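Local coordinates for lipopolysaccharide biosynthesis protein wbpB (Thermus thermophilus, PDB 3O9Z), which probably oxidises a nucleotide-linked sugar with NAD, on the way to 2,3-diacetamido-2,3-dideoxy-D-mannuronic acid, and also binds 2-oxoglutarate, at residues L156-G161 / W225-D230. Sequence-based numbering, arbitrary orientation.
With AKG (2-oxoglutaric acid), chain F.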
ATOM      1  N   LEU A 156     -30.799  12.701  21.558  1.00 12.60           N
ATOM      2  CA  LEU A 156     -29.367  12.865  21.234  1.00 12.80           C
ATOM      3  C   LEU A 156     -29.309  12.984  19.725  1.00 12.26           C
ATOM      4  O   LEU A 156     -29.812  12.115  18.997  1.00 12.07           O
ATOM      5  CB  LEU A 156     -28.627  11.564  21.607  1.00 12.96           C
ATOM      6  CG  LEU A 156     -27.107  11.616  21.677  1.00 13.68           C
ATOM      7  CD1 LEU A 156     -26.457  11.823  20.317  1.00 16.76           C
ATOM      8  CD2 LEU A 156     -26.604  12.632  22.729  1.00 17.30           C
ATOM      9  N   THR A 157     -28.740  14.094  19.240  1.00 12.45           N
ATOM     10  CA  THR A 157     -28.594  14.314  17.804  1.00 11.49           C
ATOM     11  C   THR A 157     -27.133  14.597  17.511  1.00 12.53           C
ATOM     12  O   THR A 157     -26.500  15.414  18.193  1.00 13.78           O
ATOM     13  CB  THR A 157     -29.408  15.560  17.402  1.00 13.01           C
ATOM     14  OG1 THR A 157     -30.758  15.381  17.844  1.00 14.82           O
ATOM     15  CG2 THR A 157     -29.434  15.708  15.870  1.00 16.13           C
ATOM     16  N   TYR A 158     -26.555  13.824  16.597  1.00 12.95           N
ATOM     17  CA  TYR A 158     -25.103  13.836  16.415  1.00 12.90           C
ATOM     18  C   TYR A 158     -24.833  13.858  14.919  1.00 11.58           C
ATOM     19  O   TYR A 158     -24.904  12.814  14.245  1.00 12.45           O
ATOM     20  CB  TYR A 158     -24.492  12.578  17.080  1.00 14.24           C
ATOM     21  CG  TYR A 158     -23.025  12.719  17.393  1.00 12.89           C
ATOM     22  CD1 TYR A 158     -22.048  12.604  16.398  1.00 14.92           C
ATOM     23  CD2 TYR A 158     -22.618  13.036  18.683  1.00 14.62           C
ATOM     24  CE1 TYR A 158     -20.687  12.726  16.727  1.00 17.32           C
ATOM     25  CE2 TYR A 158     -21.282  13.201  19.014  1.00 14.26           C
ATOM     26  CZ  TYR A 158     -20.324  13.036  18.043  1.00 13.41           C
ATOM     27  OH  TYR A 158     -18.981  13.191  18.338  1.00 17.13           O
ATOM     28  N   VAL A 159     -24.517  15.028  14.387  1.00 13.04           N
ATOM     29  CA  VAL A 159     -24.320  15.197  12.951  1.00 11.61           C
ATOM     30  C   VAL A 159     -22.926  15.778  12.799  1.00 14.48           C
ATOM     31  O   VAL A 159     -22.573  16.784  13.416  1.00 13.79           O
ATOM     32  CB  VAL A 159     -25.328  16.196  12.345  1.00 12.08           C
ATOM     33  CG1 VAL A 159     -25.069  16.281  10.860  1.00 14.89           C
ATOM     34  CG2 VAL A 159     -26.771  15.746  12.573  1.00 14.94           C
ATOM     35  N   THR A 160     -22.062  15.104  12.052  1.00 12.70           N
ATOM     36  CA  THR A 160     -20.714  15.615  11.857  1.00 14.06           C
ATOM     37  C   THR A 160     -20.296  15.354  10.408  1.00 13.32           C
ATOM     38  O   THR A 160     -20.113  14.203   9.992  1.00 13.64           O
ATOM     39  CB  THR A 160     -19.743  15.051  12.916  1.00 15.11           C
ATOM     40  OG1 THR A 160     -18.439  15.617  12.679  1.00 16.05           O
ATOM     41  CG2 THR A 160     -19.660  13.529  12.833  1.00 15.91           C
ATOM     42  N   GLY A 161     -20.282  16.402   9.579  1.00 13.67           N
ATOM     43  CA  GLY A 161     -20.185  16.168   8.140  1.00 14.17           C
ATOM     44  C   GLY A 161     -18.846  15.569   7.748  1.00 12.20           C
ATOM     45  O   GLY A 161     -17.806  15.888   8.328  1.00 13.21           O
ATOM     46  N   TRP A 225     -32.117   8.606  19.470  1.00 11.13           N
ATOM     47  CA  TRP A 225     -30.840   9.070  18.925  1.00 11.64           C
ATOM     48  C   TRP A 225     -30.823   9.093  17.410  1.00 12.77           C
ATOM     49  O   TRP A 225     -31.494   8.310  16.755  1.00 12.00           O
ATOM     50  CB  TRP A 225     -29.663   8.278  19.516  1.00 12.39           C
ATOM     51  CG  TRP A 225     -29.723   6.775  19.289  1.00 13.60           C
ATOM     52  CD1 TRP A 225     -30.246   5.823  20.148  1.00 13.26           C
ATOM     53  CD2 TRP A 225     -29.241   6.067  18.157  1.00 13.44           C
ATOM     54  NE1 TRP A 225     -30.097   4.561  19.606  1.00 13.75           N
ATOM     55  CE2 TRP A 225     -29.467   4.691  18.392  1.00 15.48           C
ATOM     56  CE3 TRP A 225     -28.558   6.456  16.991  1.00 12.44           C
ATOM     57  CZ2 TRP A 225     -29.112   3.690  17.494  1.00 15.74           C
ATOM     58  CZ3 TRP A 225     -28.212   5.440  16.102  1.00 13.67           C
ATOM     59  CH2 TRP A 225     -28.490   4.086  16.342  1.00 18.38           C
ATOM     60  N   PHE A 226     -30.037  10.022  16.865  1.00 11.90           N
ATOM     61  CA  PHE A 226     -29.854  10.178  15.441  1.00 11.06           C
ATOM     62  C   PHE A 226     -28.405  10.537  15.205  1.00 12.44           C
ATOM     63  O   PHE A 226     -27.892  11.452  15.869  1.00 12.68           O
ATOM     64  CB  PHE A 226     -30.783  11.283  14.924  1.00 10.72           C
ATOM     65  CG  PHE A 226     -30.668  11.522  13.446  1.00 10.31           C
ATOM     66  CD1 PHE A 226     -31.570  10.920  12.584  1.00 12.68           C
ATOM     67  CD2 PHE A 226     -29.666  12.345  12.937  1.00 12.99           C
ATOM     68  CE1 PHE A 226     -31.487  11.132  11.221  1.00 13.09           C
ATOM     69  CE2 PHE A 226     -29.569  12.563  11.555  1.00 14.77           C
ATOM     70  CZ  PHE A 226     -30.467  11.915  10.692  1.00 14.17           C
ATOM     71  N   LEU A 227     -27.786   9.796  14.293  1.00 11.35           N
ATOM     72  CA  LEU A 227     -26.372   9.972  13.934  1.00 10.55           C
ATOM     73  C   LEU A 227     -26.267  10.147  12.406  1.00 10.88           C
ATOM     74  O   LEU A 227     -26.798   9.317  11.657  1.00 11.62           O
ATOM     75  CB  LEU A 227     -25.654   8.681  14.376  1.00 12.18           C
ATOM     76  CG  LEU A 227     -24.246   8.543  13.799  1.00 14.87           C
ATOM     77  CD1 LEU A 227     -23.290   9.641  14.262  1.00 18.07           C
ATOM     78  CD2 LEU A 227     -23.759   7.126  14.208  1.00 14.18           C
ATOM     79  N   SER A 228     -25.549  11.173  11.946  1.00 10.72           N
ATOM     80  CA  SER A 228     -25.293  11.245  10.520  1.00 11.67           C
ATOM     81  C   SER A 228     -23.967  11.934  10.239  1.00 12.58           C
ATOM     82  O   SER A 228     -23.489  12.781  11.023  1.00 11.97           O
ATOM     83  CB  SER A 228     -26.394  12.016   9.797  1.00 12.29           C
ATOM     84  OG  SER A 228     -26.210  12.008   8.369  1.00 13.15           O
ATOM     85  N   ILE A 229     -23.386  11.518   9.123  1.00 11.96           N
ATOM     86  CA  ILE A 229     -22.227  12.196   8.542  1.00 13.02           C
ATOM     87  C   ILE A 229     -22.602  13.016   7.319  1.00 12.25           C
ATOM     88  O   ILE A 229     -21.711  13.494   6.596  1.00 14.13           O
ATOM     89  CB  ILE A 229     -21.039  11.236   8.257  1.00 13.29           C
ATOM     90  CG1 ILE A 229     -21.557  10.088   7.403  1.00 13.22           C
ATOM     91  CG2 ILE A 229     -20.441  10.749   9.597  1.00 13.71           C
ATOM     92  CD1 ILE A 229     -20.458   9.166   6.783  1.00 16.43           C
ATOM     93  N   ASP A 230     -23.908  13.135   7.075  1.00 12.76           N
ATOM     94  CA  ASP A 230     -24.415  14.052   6.018  1.00 14.02           C
ATOM     95  C   ASP A 230     -24.763  15.393   6.676  1.00 14.50           C
ATOM     96  O   ASP A 230     -25.711  15.460   7.466  1.00 14.16           O
ATOM     97  CB  ASP A 230     -25.641  13.404   5.387  1.00 14.26           C
ATOM     98  CG  ASP A 230     -26.249  14.225   4.281  1.00 18.79           C
ATOM     99  OD1 ASP A 230     -25.863  15.402   4.151  1.00 18.50           O
ATOM    100  OD2 ASP A 230     -27.149  13.677   3.597  1.00 20.63           O
TER
HETATM  101  C1  AKG F 312     -13.867  10.479  14.135  1.00 18.98           C
HETATM  102  O1  AKG F 312     -13.955  11.109  13.049  1.00 17.27           O
HETATM  103  O2  AKG F 312     -13.393   9.339  14.189  1.00 17.74           O
HETATM  104  C2  AKG F 312     -14.201  11.076  15.410  1.00 21.25           C
HETATM  105  O5  AKG F 312     -14.078  10.401  16.430  1.00 16.24           O
HETATM  106  C3  AKG F 312     -14.719  12.488  15.483  1.00 17.38           C
HETATM  107  C4  AKG F 312     -16.246  12.423  15.491  1.00 18.14           C
HETATM  108  C5  AKG F 312     -16.913  13.779  15.382  1.00 16.67           C
HETATM  109  O3  AKG F 312     -16.515  14.588  14.522  1.00 17.36           O
HETATM  110  O4  AKG F 312     -17.835  14.063  16.150  1.00 17.20           O
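Y158 and L227 are neighbours on parallel strands and point the same way, side by side, on the face that helix 186-196 covers. The L227 CD1 methyl comes obliquely to the Y158 ring, 3.9 Å from Y158 CD1. With CG anti to the backbone N (chi1 -159°), the phenol starts out beside its own carbonyl carbon, and its end leads away from L227. Y158 OH donates to AKG O4 at 2.6 Å, with O4 near the ring plane at the edge. T160 takes the other oxygen of the same carboxylate: T160 OG1, anti to the backbone N (chi1 -179°), donates to AKG O3 at 2.9 Å. R162 also bonds to T160 OG1. Beside L227 on the same face, L156 and W225 touch through their CB atoms.

The opposite face carries T157, V159, F226 and S228. V159 CG2 lies 4.4 Å from F226 CE2, at the edge of the ring, while F310 meets that ring edge-to-face. S228 OG accepts from D230 N at 2.9 Å, an ST turn where strand 221-228 ends. The same OG also hydrogen-bonds T210 O.

Four backbone bonds join the strands, from F226 N to L156 O, Y158 N to F226 O, S228 N to Y158 O and T160 N to S228 O. They belong to the mixed sheet of the C-terminal domain of this Gfo/Idh/MocA-type enzyme. Alternate residues Y158 and T160 thus hold both oxygens of one carboxylate from a strand fixed at its backbone. R162 and R247 also bind the ligand, and their positive charge would probably favour its ionised form.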